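Local coordinates for protein glutaminase 1 (Escherichia coli, PDB 1U60) that catalyses the hydrolysis of L-glutamine to L-glutamate and ammonium, working as a homotetramer of the glutaminase family, at residues G38-V43 against A55-Y60; D59-L64 against T202-T207; I276-P281 against Q293-S298. All blocks are in the same frame, centred on the assembly; numbering follows the deposited sequence.

Contact 1: G38-V43 against A55-Y60. With EDO (1,2-ethanediol), chain J; EDO (1,2-ethanediol), chain I.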
loop_
_atom_site.group_PDB
_atom_site.type_symbol
_atom_site.label_atom_id
_atom_site.label_comp_id
_atom_site.label_asym_id
_atom_site.label_seq_id
_atom_site.Cartn_x
_atom_site.Cartn_y
_atom_site.Cartn_z
ATOM N N GLY A 38 -1.376 -28.916 -13.777
ATOM C CA GLY A 38 -1.819 -28.170 -12.605
ATOM C C GLY A 38 -1.114 -28.481 -11.300
ATOM O O GLY A 38 -1.140 -27.639 -10.403
ATOM N N GLN A 39 -0.431 -29.636 -11.224
ATOM C CA GLN A 39 0.258 -30.032 -10.021
ATOM C C GLN A 39 1.655 -29.402 -9.854
ATOM O O GLN A 39 2.262 -29.562 -8.802
ATOM C CB GLN A 39 0.360 -31.567 -9.915
ATOM C CG GLN A 39 1.404 -32.267 -10.692
ATOM C CD GLN A 39 1.193 -32.232 -12.182
ATOM O OE1 GLN A 39 0.082 -31.971 -12.679
ATOM N NE2 GLN A 39 2.283 -32.500 -12.922
ATOM N N LEU A 40 2.176 -28.792 -10.911
ATOM C CA LEU A 40 3.504 -28.190 -10.834
ATOM C C LEU A 40 3.516 -27.137 -9.753
ATOM O O LEU A 40 2.569 -26.349 -9.655
ATOM C CB LEU A 40 3.877 -27.570 -12.149
ATOM C CG LEU A 40 4.013 -28.493 -13.342
ATOM C CD1 LEU A 40 4.114 -27.712 -14.667
ATOM C CD2 LEU A 40 5.212 -29.416 -13.129
ATOM N N ALA A 41 4.621 -27.087 -9.010
ATOM C CA ALA A 41 4.743 -26.169 -7.898
ATOM C C ALA A 41 6.201 -25.979 -7.507
ATOM O O ALA A 41 6.960 -26.965 -7.459
ATOM C CB ALA A 41 3.992 -26.715 -6.730
ATOM N N ALA A 42 6.606 -24.724 -7.223
ATOM C CA ALA A 42 7.981 -24.378 -6.903
ATOM C C ALA A 42 8.015 -23.159 -6.030
ATOM O O ALA A 42 7.079 -22.333 -6.054
ATOM C CB ALA A 42 8.798 -24.167 -8.152
ATOM N N VAL A 43 9.077 -23.074 -5.254
ATOM C CA VAL A 43 9.362 -21.889 -4.474
ATOM C C VAL A 43 10.878 -21.693 -4.423
ATOM O O VAL A 43 11.676 -22.656 -4.427
ATOM C CB VAL A 43 8.735 -21.959 -3.083
ATOM C CG1 VAL A 43 9.161 -23.233 -2.349
ATOM C CG2 VAL A 43 9.053 -20.739 -2.295
ATOM N N ALA A 55 12.951 -25.279 -4.065
ATOM C CA ALA A 55 12.262 -26.546 -3.878
ATOM C C ALA A 55 11.196 -26.665 -4.926
ATOM O O ALA A 55 10.645 -25.659 -5.402
ATOM C CB ALA A 55 11.607 -26.612 -2.464
ATOM N N GLY A 56 10.915 -27.900 -5.343
ATOM C CA GLY A 56 9.922 -28.155 -6.351
ATOM C C GLY A 56 10.421 -27.978 -7.753
ATOM O O GLY A 56 11.637 -28.050 -8.038
ATOM N N ASP A 57 9.469 -27.691 -8.635
ATOM C CA ASP A 57 9.660 -27.606 -10.080
ATOM C C ASP A 57 10.270 -26.256 -10.505
ATOM O O ASP A 57 9.753 -25.564 -11.348
ATOM C CB ASP A 57 8.306 -27.782 -10.780
ATOM C CG ASP A 57 7.640 -29.111 -10.449
ATOM O OD1 ASP A 57 8.128 -30.142 -10.979
ATOM O OD2 ASP A 57 6.635 -29.201 -9.695
ATOM N N SER A 58 11.371 -25.896 -9.889
ATOM C CA SER A 58 11.884 -24.546 -9.945
ATOM C C SER A 58 12.580 -24.145 -11.263
ATOM O O SER A 58 12.890 -22.966 -11.449
ATOM C CB SER A 58 12.808 -24.313 -8.753
ATOM O OG SER A 58 13.945 -25.163 -8.808
ATOM N N ASP A 59 12.851 -25.116 -12.137
ATOM C CA ASP A 59 13.326 -24.842 -13.498
ATOM C C ASP A 59 12.211 -24.706 -14.549
ATOM O O ASP A 59 12.477 -24.286 -15.668
ATOM C CB ASP A 59 14.283 -25.960 -13.936
ATOM C CG ASP A 59 15.037 -25.622 -15.190
ATOM O OD1 ASP A 59 15.927 -24.731 -15.123
ATOM O OD2 ASP A 59 14.804 -26.180 -16.278
ATOM N N TYR A 60 10.976 -25.091 -14.204
ATOM C CA TYR A 60 9.875 -25.122 -15.149
ATOM C C TYR A 60 9.495 -23.702 -15.557
ATOM O O TYR A 60 9.150 -22.903 -14.678
ATOM C CB TYR A 60 8.669 -25.821 -14.554
ATOM C CG TYR A 60 7.614 -26.090 -15.589
ATOM C CD1 TYR A 60 7.599 -27.287 -16.289
ATOM C CD2 TYR A 60 6.631 -25.132 -15.875
ATOM C CE1 TYR A 60 6.632 -27.540 -17.272
ATOM C CE2 TYR A 60 5.641 -25.375 -16.838
ATOM C CZ TYR A 60 5.649 -26.576 -17.531
ATOM O OH TYR A 60 4.685 -26.867 -18.503
HETATM C C1 EDO J . 5.227 -33.104 -14.205
HETATM O O1 EDO J . 5.173 -33.275 -12.803
HETATM C C2 EDO J . 3.931 -32.488 -14.701
HETATM O O2 EDO J . 3.364 -33.189 -15.795
HETATM C C1 EDO I . 17.831 -22.935 -12.806
HETATM O O1 EDO I . 16.603 -23.719 -12.822
HETATM C C2 EDO I . 17.600 -21.486 -13.235
HETATM O O2 EDO I . 17.358 -21.290 -14.642
HETATM O O HOH W 1 4.672 -31.279 -8.299
#
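Four hydrogen bonds zip the backbone of Gly38-Val43 to Ala55-Tyr60, three between main-chain groups and one to a carboxylate. Val43 and Ala55 form an antiparallel hydrogen-bonded pair: Val43 N reaches Ala55 O at 3.0 Å, and Ala55 N returns to Val43 O almost along the C=O axis. Ala42 and Gly56 follow as a non-hydrogen-bonded pair. Gly56 has a positive phi, and the place a beta carbon would take is filled by Ala41 O, so the close approach of the strands suits glycine. Asp57 N then donates to Ala41 O at 2.9 Å, meeting it from above the carbonyl plane.

The Asp57 carboxylate carries the ladder one step beyond the paired strands. With CG beside its own backbone N (chi1 -59°), OD2 accepts from Ala41 N at 3.0 Å through its anti lone pair, the N-H pointing nearly straight at it (169°). A water also donates to Asp57 OD2 and to Gln39 O, linking the carboxylate to the loop before Leu40.

Apolar contact centres on Leu40 CD1, which lies over the middle of one Tyr60 ring face, 3.4 Å from the ring centroid and 12° off the normal, a CH-pi contact. The other branch, Leu40 CD2, lies alongside the Asp57 carboxylate, 3.6 Å from Asp57 CG. A type I turn from Asp57 to Tyr60 brings the ring back to this leucine. Ala42 CB packs on the backbone where that turn starts, 3.5 Å from Asp57 C.

These segments form the open end of the beta hairpin 42-47/52-56, at the margin of the five-stranded antiparallel sheet. Helix 4-18 covers the Val43 and Ala55 side chains, helix 202-213 meets Ala42 and Ser58, and strand 274-279 pairs with the other edge of strand 42-47.

Contact 2: D59-L64 against T202-T207. With EDO (1,2-ethanediol), chain I.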
loop_
_atom_site.group_PDB
_atom_site.type_symbol
_atom_site.label_atom_id
_atom_site.label_comp_id
_atom_site.label_asym_id
_atom_site.label_seq_id
_atom_site.Cartn_x
_atom_site.Cartn_y
_atom_site.Cartn_z
ATOM N N ASP A 59 12.851 -25.116 -12.137
ATOM C CA ASP A 59 13.326 -24.842 -13.498
ATOM C C ASP A 59 12.211 -24.706 -14.549
ATOM O O ASP A 59 12.477 -24.286 -15.668
ATOM C CB ASP A 59 14.283 -25.960 -13.936
ATOM C CG ASP A 59 15.037 -25.622 -15.190
ATOM O OD1 ASP A 59 15.927 -24.731 -15.123
ATOM O OD2 ASP A 59 14.804 -26.180 -16.278
ATOM N N TYR A 60 10.976 -25.091 -14.204
ATOM C CA TYR A 60 9.875 -25.122 -15.149
ATOM C C TYR A 60 9.495 -23.702 -15.557
ATOM O O TYR A 60 9.150 -22.903 -14.678
ATOM C CB TYR A 60 8.669 -25.821 -14.554
ATOM C CG TYR A 60 7.614 -26.090 -15.589
ATOM C CD1 TYR A 60 7.599 -27.287 -16.289
ATOM C CD2 TYR A 60 6.631 -25.132 -15.875
ATOM C CE1 TYR A 60 6.632 -27.540 -17.272
ATOM C CE2 TYR A 60 5.641 -25.375 -16.838
ATOM C CZ TYR A 60 5.649 -26.576 -17.531
ATOM O OH TYR A 60 4.685 -26.867 -18.503
ATOM N N ARG A 61 9.553 -23.413 -16.868
ATOM C CA ARG A 61 9.340 -22.041 -17.361
ATOM C C ARG A 61 7.863 -21.840 -17.721
ATOM O O ARG A 61 7.298 -22.573 -18.552
ATOM C CB ARG A 61 10.222 -21.745 -18.536
ATOM C CG ARG A 61 11.732 -21.737 -18.245
ATOM C CD ARG A 61 12.669 -22.046 -19.568
ATOM N NE ARG A 61 14.110 -22.213 -19.162
ATOM C CZ ARG A 61 14.711 -21.172 -18.587
ATOM N NH1 ARG A 61 13.989 -20.091 -18.497
ATOM N NH2 ARG A 61 15.967 -21.162 -18.135
ATOM N N PHE A 62 7.246 -20.848 -17.051
ATOM C CA PHE A 62 5.814 -20.546 -17.150
ATOM C C PHE A 62 5.701 -19.116 -17.712
ATOM O O PHE A 62 6.680 -18.360 -17.736
ATOM C CB PHE A 62 5.088 -20.633 -15.774
ATOM C CG PHE A 62 5.736 -19.799 -14.663
ATOM C CD1 PHE A 62 6.748 -20.345 -13.862
ATOM C CD2 PHE A 62 5.344 -18.503 -14.431
ATOM C CE1 PHE A 62 7.360 -19.615 -12.886
ATOM C CE2 PHE A 62 5.917 -17.771 -13.435
ATOM C CZ PHE A 62 6.943 -18.300 -12.661
ATOM N N ALA A 63 4.503 -18.745 -18.162
ATOM C CA ALA A 63 4.297 -17.417 -18.799
ATOM C C ALA A 63 4.346 -16.320 -17.764
ATOM O O ALA A 63 3.732 -16.430 -16.717
ATOM C CB ALA A 63 2.962 -17.395 -19.581
ATOM N N LEU A 64 5.145 -15.309 -18.030
ATOM C CA LEU A 64 5.361 -14.159 -17.167
ATOM C C LEU A 64 4.057 -13.402 -16.920
ATOM O O LEU A 64 3.775 -13.014 -15.825
ATOM C CB LEU A 64 6.388 -13.261 -17.830
ATOM C CG LEU A 64 6.880 -12.027 -17.051
ATOM C CD1 LEU A 64 7.591 -12.403 -15.771
ATOM C CD2 LEU A 64 7.823 -11.249 -17.916
ATOM N N THR A 202 10.943 -20.286 -11.769
ATOM C CA THR A 202 10.760 -19.701 -10.443
ATOM C C THR A 202 12.053 -19.039 -9.946
ATOM O O THR A 202 11.998 -18.045 -9.206
ATOM C CB THR A 202 10.259 -20.748 -9.491
ATOM O OG1 THR A 202 8.959 -21.187 -9.935
ATOM C CG2 THR A 202 10.001 -20.195 -8.071
ATOM N N ILE A 203 13.202 -19.622 -10.298
ATOM C CA ILE A 203 14.477 -19.013 -9.937
ATOM C C ILE A 203 14.645 -17.675 -10.632
ATOM O O ILE A 203 15.148 -16.730 -10.041
ATOM C CB ILE A 203 15.621 -20.018 -10.139
ATOM C CG1 ILE A 203 15.543 -21.045 -8.984
ATOM C CG2 ILE A 203 16.973 -19.350 -10.056
ATOM C CD1 ILE A 203 16.370 -22.239 -9.166
ATOM N N GLU A 204 14.284 -17.620 -11.915
ATOM C CA GLU A 204 14.336 -16.380 -12.672
ATOM C C GLU A 204 13.414 -15.323 -12.097
ATOM O O GLU A 204 13.798 -14.169 -11.966
ATOM C CB GLU A 204 14.035 -16.669 -14.129
ATOM C CG GLU A 204 15.225 -17.416 -14.739
ATOM C CD GLU A 204 14.943 -18.094 -16.088
ATOM O OE1 GLU A 204 13.750 -18.285 -16.481
ATOM O OE2 GLU A 204 15.971 -18.491 -16.717
ATOM N N LEU A 205 12.216 -15.737 -11.680
ATOM C CA LEU A 205 11.302 -14.799 -11.010
ATOM C C LEU A 205 11.874 -14.269 -9.715
ATOM O O LEU A 205 11.814 -13.064 -9.455
ATOM C CB LEU A 205 9.940 -15.423 -10.822
ATOM C CG LEU A 205 8.841 -14.595 -10.166
ATOM C CD1 LEU A 205 8.683 -13.281 -10.956
ATOM C CD2 LEU A 205 7.512 -15.316 -10.098
ATOM N N ALA A 206 12.430 -15.154 -8.900
ATOM C CA ALA A 206 13.096 -14.753 -7.675
ATOM C C ALA A 206 14.275 -13.853 -7.920
ATOM O O ALA A 206 14.574 -12.996 -7.108
ATOM C CB ALA A 206 13.497 -15.962 -6.820
ATOM N N THR A 207 14.942 -14.021 -9.073
ATOM C CA THR A 207 16.034 -13.148 -9.451
ATOM C C THR A 207 15.575 -11.720 -9.737
ATOM O O THR A 207 16.234 -10.776 -9.338
ATOM C CB THR A 207 16.746 -13.735 -10.672
ATOM O OG1 THR A 207 17.276 -15.036 -10.360
ATOM C CG2 THR A 207 17.926 -12.871 -11.031
HETATM C C1 EDO I . 17.831 -22.935 -12.806
HETATM O O1 EDO I . 16.603 -23.719 -12.822
HETATM C C2 EDO I . 17.600 -21.486 -13.235
HETATM O O2 EDO I . 17.358 -21.290 -14.642
HETATM O O HOH W 2 9.506 -22.890 -12.133
#
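This is a buried strand-to-helix contact joining two distant parts of the chain, in which Asp59-Leu64, carrying the short strand 62-63, meets the first turns of helix 202-213 through a salt bridge, a water and a small apolar patch. Arg61 runs extended from CG to NE and presents its NH1 and NH2 to the carboxylate of Glu204. The shortest approach is Arg61 NH1 to Glu204 OE1, 2.7 Å, but it is bent and weak as a hydrogen bond. Straighter is Arg61 NH2 to Glu204 OE2 at 3.0 Å, with OE2 in the guanidinium plane yet met from above the carboxylate plane. The two planes stand 46° apart, so the pair is a twisted grip, not a flat two-pronged one.

Strand 62-63 is an outer strand of a three-stranded antiparallel sheet, where it pairs with strand 198-200; that central strand leads almost directly into helix 202-213, consistent with the helix start lying beside Phe62. The water accepts from Thr202 OG1 at 2.8 Å and donates to Tyr60 O at 2.6 Å, lying in the plane of the Phe62 ring at its edge. Phe62 CG occupies the crowded position between backbone N and carbonyl carbon (chi1 53°), which turns the ring edge to the helix: Phe62 CZ meets Leu205 CD2 at 4.0 Å, while the ring also stacks with Phe279.

Contact 3: I276-P281 against Q293-S298. With EDO (1,2-ethanediol), chain E.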
loop_
_atom_site.group_PDB
_atom_site.type_symbol
_atom_site.label_atom_id
_atom_site.label_comp_id
_atom_site.label_asym_id
_atom_site.label_seq_id
_atom_site.Cartn_x
_atom_site.Cartn_y
_atom_site.Cartn_z
ATOM N N ILE A 276 11.853 -13.460 -3.182
ATOM C CA ILE A 276 11.187 -14.717 -2.897
ATOM C C ILE A 276 10.145 -14.893 -3.969
ATOM O O ILE A 276 9.337 -14.008 -4.261
ATOM C CB ILE A 276 10.490 -14.736 -1.508
ATOM C CG1 ILE A 276 11.417 -14.255 -0.419
ATOM C CG2 ILE A 276 9.829 -16.139 -1.190
ATOM C CD1 ILE A 276 10.688 -13.927 0.951
ATOM N N ALA A 277 10.120 -16.059 -4.562
ATOM C CA ALA A 277 9.110 -16.308 -5.587
ATOM C C ALA A 277 8.548 -17.704 -5.463
ATOM O O ALA A 277 9.196 -18.622 -4.935
ATOM C CB ALA A 277 9.665 -16.105 -6.949
ATOM N N ALA A 278 7.365 -17.875 -6.001
ATOM C CA ALA A 278 6.788 -19.229 -6.162
ATOM C C ALA A 278 5.936 -19.304 -7.376
ATOM O O ALA A 278 5.592 -18.303 -7.962
ATOM C CB ALA A 278 5.974 -19.576 -4.920
ATOM N N PHE A 279 5.562 -20.541 -7.753
ATOM C CA PHE A 279 4.745 -20.801 -8.879
ATOM C C PHE A 279 3.875 -22.000 -8.628
ATOM O O PHE A 279 4.340 -23.020 -8.096
ATOM C CB PHE A 279 5.660 -21.027 -10.092
ATOM C CG PHE A 279 5.096 -21.903 -11.156
ATOM C CD1 PHE A 279 4.073 -21.469 -11.969
ATOM C CD2 PHE A 279 5.681 -23.150 -11.409
ATOM C CE1 PHE A 279 3.583 -22.273 -12.963
ATOM C CE2 PHE A 279 5.222 -23.962 -12.411
ATOM C CZ PHE A 279 4.171 -23.535 -13.205
ATOM N N SER A 280 2.600 -21.836 -8.989
ATOM C CA SER A 280 1.746 -22.959 -9.291
ATOM C C SER A 280 0.551 -22.507 -10.142
ATOM O O SER A 280 -0.058 -21.449 -9.823
ATOM C CB SER A 280 1.245 -23.634 -8.025
ATOM O OG SER A 280 0.696 -24.931 -8.384
ATOM N N PRO A 281 0.201 -23.239 -11.207
ATOM C CA PRO A 281 -0.831 -22.751 -12.128
ATOM C C PRO A 281 -2.222 -22.438 -11.560
ATOM O O PRO A 281 -2.802 -21.507 -12.082
ATOM C CB PRO A 281 -0.903 -23.870 -13.190
ATOM C CG PRO A 281 0.512 -24.522 -13.159
ATOM C CD PRO A 281 0.861 -24.470 -11.729
ATOM N N GLN A 293 0.935 -18.102 -3.479
ATOM C CA GLN A 293 0.762 -17.114 -2.423
ATOM C C GLN A 293 1.179 -17.683 -1.094
ATOM O O GLN A 293 1.902 -17.059 -0.326
ATOM C CB GLN A 293 -0.698 -16.664 -2.302
ATOM C CG GLN A 293 -1.063 -15.620 -3.299
ATOM C CD GLN A 293 -2.553 -15.307 -3.326
ATOM O OE1 GLN A 293 -2.970 -14.203 -2.880
ATOM N NE2 GLN A 293 -3.368 -16.245 -3.871
ATOM N N LYS A 294 0.701 -18.899 -0.823
ATOM C CA LYS A 294 0.941 -19.543 0.465
ATOM C C LYS A 294 2.421 -19.885 0.631
ATOM O O LYS A 294 2.964 -19.712 1.695
ATOM C CB LYS A 294 0.020 -20.791 0.643
ATOM C CG LYS A 294 -1.432 -20.399 0.887
ATOM C CD LYS A 294 -1.738 -19.783 2.299
ATOM C CE LYS A 294 -3.057 -18.922 2.274
ATOM N NZ LYS A 294 -4.223 -19.561 2.962
ATOM N N MET A 295 3.083 -20.332 -0.428
ATOM C CA MET A 295 4.476 -20.716 -0.314
ATOM C C MET A 295 5.368 -19.462 -0.078
ATOM O O MET A 295 6.283 -19.500 0.722
ATOM C CB MET A 295 4.935 -21.515 -1.549
ATOM C CG MET A 295 4.383 -22.951 -1.503
ATOM S SD MET A 295 5.079 -23.948 -2.878
ATOM C CE MET A 295 4.277 -23.388 -4.163
ATOM N N VAL A 296 5.116 -18.363 -0.798
ATOM C CA VAL A 296 5.874 -17.129 -0.572
ATOM C C VAL A 296 5.614 -16.577 0.833
ATOM O O VAL A 296 6.570 -16.206 1.536
ATOM C CB VAL A 296 5.556 -16.073 -1.632
ATOM C CG1 VAL A 296 6.124 -14.733 -1.235
ATOM C CG2 VAL A 296 6.118 -16.503 -3.050
ATOM N N ALA A 297 4.341 -16.513 1.230
ATOM C CA ALA A 297 4.004 -16.063 2.574
ATOM C C ALA A 297 4.695 -16.905 3.633
ATOM O O ALA A 297 5.177 -16.407 4.641
ATOM C CB ALA A 297 2.481 -16.087 2.772
ATOM N N SER A 298 4.733 -18.225 3.405
ATOM C CA SER A 298 5.371 -19.125 4.358
ATOM C C SER A 298 6.864 -18.823 4.547
ATOM O O SER A 298 7.358 -18.701 5.655
ATOM C CB SER A 298 5.183 -20.577 3.922
ATOM O OG SER A 298 5.887 -21.425 4.843
HETATM C C1 EDO E . -7.486 -18.463 0.888
HETATM O O1 EDO E . -8.753 -18.629 0.264
HETATM C C2 EDO E . -7.454 -17.177 1.693
HETATM O O2 EDO E . -6.237 -17.186 2.403
#
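Apolar packing alone holds Ile276-Pro281 to Gln293-Ser298; no hydrogen bond crosses between them. Val296 carries most of it, dividing its two methyls between Ile276 and Ala278, two residues apart on the same face of the strand. Its CG2, beside the Val296 N, presses on the alanine, 3.6 Å from Ala278 CB and 3.5 Å from Ala278 N. CG1, anti to the Val296 N (chi1 169°), meets Ile276 CG2 at 4.0 Å, the two side chains crossing obliquely. One residue earlier in the helix, Met295 sets its CB 4.0 Å from Ala278 CB, so that this small alanine sits against both helix residues.

The geometry is that of a helix lying along a sheet: strand 276-279 and helix 293-298 run nearly antiparallel, at 156° between their directions, with their axes 7.2 Å apart at the closest. Strand 274-279 is the middle strand of the five-stranded antiparallel sheet, and helix 290-303 covers the face bearing Ile276 and Ala278, as in the sheet-and-helix domain of the beta-lactamase clan. Ala277 and Phe279 point to the other face, where helix 202-213 lies.

Contact with backbone is made as well by the Met295 methyl. The side chain bends at its last torsion (chi3 -74°) and brings Met295 CE to 4.0 Å from Phe279 O. Helix 4-18 flanks Met295 through Phe18.

How the contacts relate
The three contacts build one layered body around the five-stranded sheet. Contacts 1 and 2 share Asp59 and Tyr60, their centres 9 Å apart, and touch where Ala42 CB packs 3.5 Å from Thr202 OG1. Contact 3 joins contact 1 through sheet pairing, with Phe279 N 2.9 Å from Ala42 O, and through Ser280 OG at Leu40 O. Helices 202-213 and 290-303, from contacts 2 and 3, pack on opposite faces of strand 274-279; on the former side Ala277 CB stands 3.5 Å from Ala206 N. The predicted substrate site is near but separate; the side chains of Phe62 and Phe279 are about 9 and 10 Å from that of Val262.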